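Local coordinates for protein possible prolidase (Bifidobacterium longum NCC2705, PDB 2P9B) that is probably a hydrolase of carbon-nitrogen bonds, an amidohydrolase-family member named a possible prolidase but of unproven substrate, at residues I202-T207 / V241-H246; E227-I232 / R254-A259. All coordinates share one frame; numbering follows the deposited sequence.

Overall arrangement
Successive beta-alpha units of the amidohydrolase TIM barrel are joined here at two levels. In contact 1 two neighbouring parallel strands, 202-205 and 243-247, are paired; in contact 2 the helices that follow them in the chain, 226-238 and 250-259, pack together outside those strands. The segments alternate along the sequence, and the two contacts have their centres about 10 Å apart. They meet directly: A206 CB lies 3.4 Å from S256 OG, and I204 CD1 is 3.5 Å from I232 CG2. On the other face of the sheet, the K203 side chain of contact 1 borders a possible, unconfirmed empty metal site formed by H77, H79 and D345.

Contact 1: I202-T207 / V241-H246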
ATOM      1  N   ILE A 202      -7.918   9.186  -4.482  1.00 11.30           N
ATOM      2  CA  ILE A 202      -9.361   8.989  -4.621  1.00 11.52           C
ATOM      3  C   ILE A 202      -9.642   7.493  -4.666  1.00 11.32           C
ATOM      4  O   ILE A 202      -8.880   6.734  -5.271  1.00 13.95           O
ATOM      5  CB  ILE A 202      -9.910   9.624  -5.923  1.00 12.31           C
ATOM      6  CG1 ILE A 202      -9.847  11.153  -5.838  1.00 13.51           C
ATOM      7  CG2 ILE A 202     -11.353   9.184  -6.148  1.00 11.50           C
ATOM      8  CD1 ILE A 202     -10.764  11.758  -4.782  1.00 14.51           C
ATOM      9  N   LYS A 203     -10.725   7.074  -4.018  1.00 11.93           N
ATOM     10  CA  LYS A 203     -11.128   5.672  -4.009  1.00 12.98           C
ATOM     11  C   LYS A 203     -12.577   5.549  -4.476  1.00 12.58           C
ATOM     12  O   LYS A 203     -13.466   6.229  -3.958  1.00 13.90           O
ATOM     13  CB  LYS A 203     -11.008   5.082  -2.600  1.00 14.71           C
ATOM     14  CG  LYS A 203     -11.584   3.678  -2.461  1.00 18.21           C
ATOM     15  CD  LYS A 203     -10.871   2.693  -3.380  1.00 19.87           C
ATOM     16  CE  LYS A 203     -11.214   1.260  -3.002  1.00 23.30           C
ATOM     17  NZ  LYS A 203     -10.262   0.299  -3.617  1.00 24.47           N
ATOM     18  N   ILE A 204     -12.796   4.689  -5.465  1.00 13.77           N
ATOM     19  CA  ILE A 204     -14.128   4.440  -6.009  1.00 13.32           C
ATOM     20  C   ILE A 204     -14.450   2.962  -5.804  1.00 12.77           C
ATOM     21  O   ILE A 204     -13.570   2.112  -5.939  1.00 15.05           O
ATOM     22  CB  ILE A 204     -14.186   4.692  -7.540  1.00 13.64           C
ATOM     23  CG1 ILE A 204     -13.721   6.108  -7.877  1.00 15.91           C
ATOM     24  CG2 ILE A 204     -15.607   4.485  -8.048  1.00 15.34           C
ATOM     25  CD1 ILE A 204     -13.518   6.327  -9.370  1.00 18.03           C
ATOM     26  N   ALA A 205     -15.700   2.660  -5.470  1.00 13.35           N
ATOM     27  CA  ALA A 205     -16.129   1.275  -5.323  1.00 14.61           C
ATOM     28  C   ALA A 205     -16.836   0.968  -6.647  1.00 14.82           C
ATOM     29  O   ALA A 205     -17.978   1.370  -6.855  1.00 16.66           O
ATOM     30  CB  ALA A 205     -17.097   1.134  -4.152  1.00 15.79           C
ATOM     31  N   ALA A 206     -16.143   0.288  -7.552  1.00 14.76           N
ATOM     32  CA  ALA A 206     -16.722  -0.044  -8.855  1.00 15.49           C
ATOM     33  C   ALA A 206     -17.695  -1.204  -8.741  1.00 16.76           C
ATOM     34  O   ALA A 206     -18.638  -1.321  -9.523  1.00 17.55           O
ATOM     35  CB  ALA A 206     -15.615  -0.402  -9.841  1.00 16.11           C
ATOM     36  N   THR A 207     -17.455  -2.057  -7.751  1.00 17.26           N
ATOM     37  CA  THR A 207     -18.275  -3.238  -7.522  1.00 19.15           C
ATOM     38  C   THR A 207     -18.505  -3.442  -6.029  1.00 21.25           C
ATOM     39  O   THR A 207     -18.073  -2.633  -5.207  1.00 20.95           O
ATOM     40  CB  THR A 207     -17.556  -4.488  -8.043  1.00 18.78           C
ATOM     41  OG1 THR A 207     -16.353  -4.677  -7.290  1.00 18.24           O
ATOM     42  CG2 THR A 207     -17.195  -4.328  -9.509  1.00 19.41           C
ATOM     43  N   VAL A 241      -4.176  13.878  -9.161  1.00 12.36           N
ATOM     44  CA  VAL A 241      -4.487  12.921  -8.111  1.00 12.20           C
ATOM     45  C   VAL A 241      -4.787  11.536  -8.688  1.00 12.02           C
ATOM     46  O   VAL A 241      -5.569  11.405  -9.626  1.00 14.51           O
ATOM     47  CB  VAL A 241      -5.686  13.420  -7.278  1.00 12.25           C
ATOM     48  CG1 VAL A 241      -6.124  12.354  -6.289  1.00 12.64           C
ATOM     49  CG2 VAL A 241      -5.288  14.685  -6.531  1.00 12.03           C
ATOM     50  N   ILE A 242      -4.154  10.502  -8.132  1.00 12.73           N
ATOM     51  CA  ILE A 242      -4.383   9.145  -8.623  1.00 12.14           C
ATOM     52  C   ILE A 242      -5.669   8.541  -8.071  1.00 10.72           C
ATOM     53  O   ILE A 242      -6.026   8.738  -6.907  1.00 12.81           O
ATOM     54  CB  ILE A 242      -3.209   8.194  -8.287  1.00 14.15           C
ATOM     55  CG1 ILE A 242      -2.970   8.161  -6.785  1.00 17.09           C
ATOM     56  CG2 ILE A 242      -1.954   8.632  -9.031  1.00 16.74           C
ATOM     57  CD1 ILE A 242      -2.023   7.052  -6.351  1.00 20.37           C
ATOM     58  N   VAL A 243      -6.354   7.792  -8.925  1.00 11.54           N
ATOM     59  CA  VAL A 243      -7.618   7.162  -8.582  1.00 11.65           C
ATOM     60  C   VAL A 243      -7.512   5.645  -8.510  1.00 12.37           C
ATOM     61  O   VAL A 243      -6.914   5.014  -9.376  1.00 12.70           O
ATOM     62  CB  VAL A 243      -8.690   7.531  -9.629  1.00 12.60           C
ATOM     63  CG1 VAL A 243     -10.012   6.857  -9.300  1.00 13.07           C
ATOM     64  CG2 VAL A 243      -8.849   9.044  -9.686  1.00 13.24           C
ATOM     65  N   GLY A 244      -8.097   5.078  -7.461  1.00 10.33           N
ATOM     66  CA  GLY A 244      -8.104   3.643  -7.285  1.00 10.55           C
ATOM     67  C   GLY A 244      -9.545   3.185  -7.296  1.00 10.89           C
ATOM     68  O   GLY A 244     -10.440   3.903  -6.842  1.00 11.79           O
ATOM     69  N   ALA A 245      -9.786   2.000  -7.840  1.00 10.84           N
ATOM     70  CA  ALA A 245     -11.137   1.476  -7.883  1.00 11.30           C
ATOM     71  C   ALA A 245     -11.111   0.052  -7.378  1.00 12.47           C
ATOM     72  O   ALA A 245     -10.280  -0.751  -7.789  1.00 13.78           O
ATOM     73  CB  ALA A 245     -11.677   1.514  -9.304  1.00 13.49           C
ATOM     74  N   HIS A 246     -12.009  -0.242  -6.459  1.00 14.27           N
ATOM     75  CA  HIS A 246     -12.106  -1.577  -5.919  1.00 16.29           C
ATOM     76  C   HIS A 246     -13.058  -2.315  -6.863  1.00 15.44           C
ATOM     77  O   HIS A 246     -14.176  -1.868  -7.112  1.00 15.36           O
ATOM     78  CB  HIS A 246     -12.609  -1.479  -4.474  1.00 24.53           C
ATOM     79  CG  HIS A 246     -13.847  -2.261  -4.188  1.00 31.64           C
ATOM     80  ND1 HIS A 246     -13.863  -3.637  -4.133  1.00 34.78           N
ATOM     81  CD2 HIS A 246     -15.101  -1.854  -3.877  1.00 35.28           C
ATOM     82  CE1 HIS A 246     -15.074  -4.045  -3.793  1.00 36.57           C
ATOM     83  NE2 HIS A 246     -15.844  -2.984  -3.633  1.00 37.30           N
TER
HETATM   84  O   HOH W   1      -5.980   6.548  -5.162  1.00 12.05           O
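K203 reaches across the strand pair to lie against H246. CB and CG stay over their own strand, CG anti to the backbone N (chi1 172°). A bend at chi2 (61°) then places CD beside the next strand, 3.7 Å from G244 O. CE comes within 3.4 Å of H246 CB, and NZ, closer still to that carbon at 3.1 Å, forms a salt bridge with E265. Beneath this run the backbones bond as parallel neighbours in the TIM barrel of the amidohydrolase family: I204 N donates to G244 O (2.8 Å), and H246 N to I204 O. Where strand 202-205 opens into the following loop, H246 O receives A206 N and, weakly, T207 N. The imidazole of H246 reaches across toward the end of the neighbouring strand, with A205 CB at its edge, in plane, 3.6 Å from CD2, and T207 OG1, hydrogen-bonded to Q248 N, over one face near the rim. NE2 stands 2.8 Å from T207 O. An alanine in place of H246 would probably open a gap beside A205 and T207, where the ring now packs. On the opposite face of the sheet, I204 CD1 presses against V243 CG1 (3.5 Å), while at the start of the pair a water donates to both I202 O and I242 O.

Contact 2: E227-I232 / R254-A259; sequences EQMRAI and RRSLLA
M229, present as selenomethionine, and A259 bring the two helices together, and their CB atoms stand only 3.4 Å apart, tighter than usual for two carbons. The small methyl of A259 allows this close approach: it also lies 3.5 Å from R230 N, resting against the backbone of the other helix, and the CA atoms of R230 and A259 are just 4.1 Å apart. R230 takes part through that backbone N and, more distantly, its CB, 4.3 Å from A259 CB.

Beyond CB, the M229 chain runs across to the preceding turn of helix 254-259. It extends as far as SE and then bends (chi3 -78°), which places CE 3.6 Å from both S256 N and R255 CB, the side chains of M229 and R255 crossing at about a right angle. SE itself sits 3.6 Å from S256 OG, a hydroxyl that is hydrogen-bonded to G252 O within its own helix. Of the R255 side chain, CB is the atom that meets M229; its guanidinium turns to E251 in a salt bridge and to M224 O in a hydrogen bond. No hydrogen bond joins the two segments, which are held by packing, and their axes approach to 8.3 Å at an angle of 39°.

These are neighbouring outer helices of the TIM barrel, packed outside the strands they follow. Around them, helix 184-196 packs against helix 226-238 through A231 and I232, and helix 272-279 receives L257 and L258 from helix 250-259. M229 and I232 also rest on I204, which seats their helix against strand 202-205 of the barrel.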
ATOM      1  N   GLU A 227     -19.294   5.927 -17.393  1.00 18.51           N
ATOM      2  CA  GLU A 227     -19.543   7.362 -17.463  1.00 21.03           C
ATOM      3  C   GLU A 227     -19.314   8.049 -16.123  1.00 18.95           C
ATOM      4  O   GLU A 227     -18.769   9.151 -16.067  1.00 18.81           O
ATOM      5  CB  GLU A 227     -20.974   7.640 -17.938  1.00 25.71           C
ATOM      6  CG  GLU A 227     -21.283   7.131 -19.344  1.00 32.50           C
ATOM      7  CD  GLU A 227     -21.943   5.759 -19.354  1.00 35.46           C
ATOM      8  OE1 GLU A 227     -21.354   4.793 -18.827  1.00 33.36           O
ATOM      9  OE2 GLU A 227     -23.062   5.649 -19.899  1.00 40.16           O
ATOM     10  N   GLN A 228     -19.750   7.402 -15.048  1.00 18.06           N
ATOM     11  CA  GLN A 228     -19.576   7.952 -13.708  1.00 17.16           C
ATOM     12  C   GLN A 228     -18.101   8.021 -13.340  1.00 16.43           C
ATOM     13  O   GLN A 228     -17.614   9.045 -12.867  1.00 15.84           O
ATOM     14  CB  GLN A 228     -20.287   7.081 -12.673  1.00 17.17           C
ATOM     15  CG  GLN A 228     -21.778   7.295 -12.566  1.00 17.73           C
ATOM     16  CD  GLN A 228     -22.417   6.298 -11.624  1.00 18.13           C
ATOM     17  OE1 GLN A 228     -22.403   5.093 -11.880  1.00 19.02           O
ATOM     18  NE2 GLN A 228     -22.968   6.792 -10.522  1.00 17.31           N
HETATM   19  N   MSE A 229     -17.393   6.915 -13.549  1.00 15.70           N
HETATM   20  CA  MSE A 229     -15.979   6.858 -13.206  1.00 15.93           C
HETATM   21  C   MSE A 229     -15.096   7.689 -14.126  1.00 15.33           C
HETATM   22  O   MSE A 229     -14.026   8.143 -13.718  1.00 15.90           O
HETATM   23  CB  MSE A 229     -15.490   5.402 -13.169  1.00 16.88           C
HETATM   24  CG  MSE A 229     -16.149   4.560 -12.064  1.00 18.55           C
HETATM   25 SE   MSE A 229     -15.408   2.820 -11.772  1.00 25.07          SE
HETATM   26  CE  MSE A 229     -16.213   1.928 -13.233  1.00 19.64           C
ATOM     27  N   ARG A 230     -15.531   7.884 -15.368  1.00 16.91           N
ATOM     28  CA  ARG A 230     -14.746   8.679 -16.298  1.00 18.41           C
ATOM     29  C   ARG A 230     -14.763  10.126 -15.816  1.00 16.87           C
ATOM     30  O   ARG A 230     -13.765  10.840 -15.923  1.00 17.67           O
ATOM     31  CB  ARG A 230     -15.319   8.603 -17.721  1.00 21.41           C
ATOM     32  CG  ARG A 230     -14.504   9.406 -18.727  1.00 27.54           C
ATOM     33  CD  ARG A 230     -15.123   9.472 -20.123  1.00 32.13           C
ATOM     34  NE  ARG A 230     -15.069   8.208 -20.861  1.00 36.36           N
ATOM     35  CZ  ARG A 230     -16.061   7.324 -20.916  1.00 39.17           C
ATOM     36  NH1 ARG A 230     -17.200   7.556 -20.276  1.00 40.35           N
ATOM     37  NH2 ARG A 230     -15.923   6.213 -21.627  1.00 40.50           N
ATOM     38  N   ALA A 231     -15.901  10.554 -15.278  1.00 16.57           N
ATOM     39  CA  ALA A 231     -16.033  11.919 -14.777  1.00 15.99           C
ATOM     40  C   ALA A 231     -15.163  12.094 -13.536  1.00 16.17           C
ATOM     41  O   ALA A 231     -14.525  13.130 -13.352  1.00 15.95           O
ATOM     42  CB  ALA A 231     -17.498  12.223 -14.450  1.00 16.32           C
ATOM     43  N   ILE A 232     -15.141  11.070 -12.687  1.00 15.14           N
ATOM     44  CA  ILE A 232     -14.335  11.107 -11.468  1.00 14.69           C
ATOM     45  C   ILE A 232     -12.851  11.154 -11.822  1.00 14.09           C
ATOM     46  O   ILE A 232     -12.100  11.958 -11.276  1.00 13.97           O
ATOM     47  CB  ILE A 232     -14.610   9.867 -10.590  1.00 14.83           C
ATOM     48  CG1 ILE A 232     -16.040   9.931 -10.040  1.00 15.19           C
ATOM     49  CG2 ILE A 232     -13.611   9.794  -9.443  1.00 15.79           C
ATOM     50  CD1 ILE A 232     -16.483   8.663  -9.326  1.00 14.60           C
ATOM     51  N   ARG A 254     -12.993  -3.992 -16.136  1.00 15.26           N
ATOM     52  CA  ARG A 254     -13.069  -3.440 -17.485  1.00 16.97           C
ATOM     53  C   ARG A 254     -13.571  -1.999 -17.484  1.00 15.04           C
ATOM     54  O   ARG A 254     -12.962  -1.126 -18.099  1.00 15.64           O
ATOM     55  CB  ARG A 254     -13.980  -4.307 -18.362  1.00 19.46           C
ATOM     56  CG  ARG A 254     -13.958  -3.943 -19.838  1.00 25.83           C
ATOM     57  CD  ARG A 254     -14.602  -5.040 -20.668  1.00 29.19           C
ATOM     58  NE  ARG A 254     -14.491  -4.790 -22.102  1.00 34.69           N
ATOM     59  CZ  ARG A 254     -15.209  -3.891 -22.769  1.00 36.89           C
ATOM     60  NH1 ARG A 254     -16.106  -3.145 -22.134  1.00 36.62           N
ATOM     61  NH2 ARG A 254     -15.030  -3.742 -24.077  1.00 38.36           N
ATOM     62  N   ARG A 255     -14.681  -1.754 -16.794  1.00 14.71           N
ATOM     63  CA  ARG A 255     -15.250  -0.412 -16.733  1.00 14.35           C
ATOM     64  C   ARG A 255     -14.299   0.573 -16.074  1.00 13.29           C
ATOM     65  O   ARG A 255     -14.172   1.716 -16.520  1.00 14.65           O
ATOM     66  CB  ARG A 255     -16.571  -0.417 -15.966  1.00 15.40           C
ATOM     67  CG  ARG A 255     -17.683  -1.198 -16.637  1.00 16.60           C
ATOM     68  CD  ARG A 255     -18.989  -1.019 -15.887  1.00 17.72           C
ATOM     69  NE  ARG A 255     -20.059  -1.836 -16.455  1.00 19.24           N
ATOM     70  CZ  ARG A 255     -21.329  -1.775 -16.064  1.00 21.97           C
ATOM     71  NH1 ARG A 255     -21.689  -0.933 -15.102  1.00 20.39           N
ATOM     72  NH2 ARG A 255     -22.240  -2.553 -16.636  1.00 23.26           N
ATOM     73  N   SER A 256     -13.637   0.132 -15.008  1.00 13.75           N
ATOM     74  CA  SER A 256     -12.703   0.996 -14.290  1.00 13.38           C
ATOM     75  C   SER A 256     -11.547   1.401 -15.194  1.00 14.18           C
ATOM     76  O   SER A 256     -11.169   2.569 -15.244  1.00 14.55           O
ATOM     77  CB  SER A 256     -12.153   0.274 -13.057  1.00 11.72           C
ATOM     78  OG  SER A 256     -13.185  -0.000 -12.123  1.00 13.14           O
ATOM     79  N   LEU A 257     -10.987   0.425 -15.904  1.00 14.50           N
ATOM     80  CA  LEU A 257      -9.874   0.681 -16.803  1.00 14.27           C
ATOM     81  C   LEU A 257     -10.290   1.608 -17.940  1.00 14.52           C
ATOM     82  O   LEU A 257      -9.547   2.513 -18.312  1.00 15.63           O
ATOM     83  CB  LEU A 257      -9.332  -0.642 -17.360  1.00 14.92           C
ATOM     84  CG  LEU A 257      -8.604  -1.530 -16.340  1.00 16.30           C
ATOM     85  CD1 LEU A 257      -8.203  -2.851 -16.978  1.00 16.25           C
ATOM     86  CD2 LEU A 257      -7.377  -0.795 -15.820  1.00 15.84           C
ATOM     87  N   LEU A 258     -11.484   1.387 -18.484  1.00 16.04           N
ATOM     88  CA  LEU A 258     -11.979   2.223 -19.571  1.00 17.50           C
ATOM     89  C   LEU A 258     -12.120   3.671 -19.099  1.00 17.14           C
ATOM     90  O   LEU A 258     -11.796   4.604 -19.828  1.00 17.87           O
ATOM     91  CB  LEU A 258     -13.336   1.706 -20.074  1.00 19.47           C
ATOM     92  CG  LEU A 258     -13.332   0.451 -20.953  1.00 22.22           C
ATOM     93  CD1 LEU A 258     -14.743  -0.100 -21.086  1.00 24.65           C
ATOM     94  CD2 LEU A 258     -12.762   0.791 -22.322  1.00 24.50           C
ATOM     95  N   ALA A 259     -12.581   3.848 -17.864  1.00 17.62           N
ATOM     96  CA  ALA A 259     -12.761   5.182 -17.297  1.00 16.07           C
ATOM     97  C   ALA A 259     -11.437   5.901 -17.055  1.00 16.47           C
ATOM     98  O   ALA A 259     -11.396   7.131 -16.991  1.00 17.36           O
ATOM     99  CB  ALA A 259     -13.550   5.093 -15.994  1.00 16.75           C
TER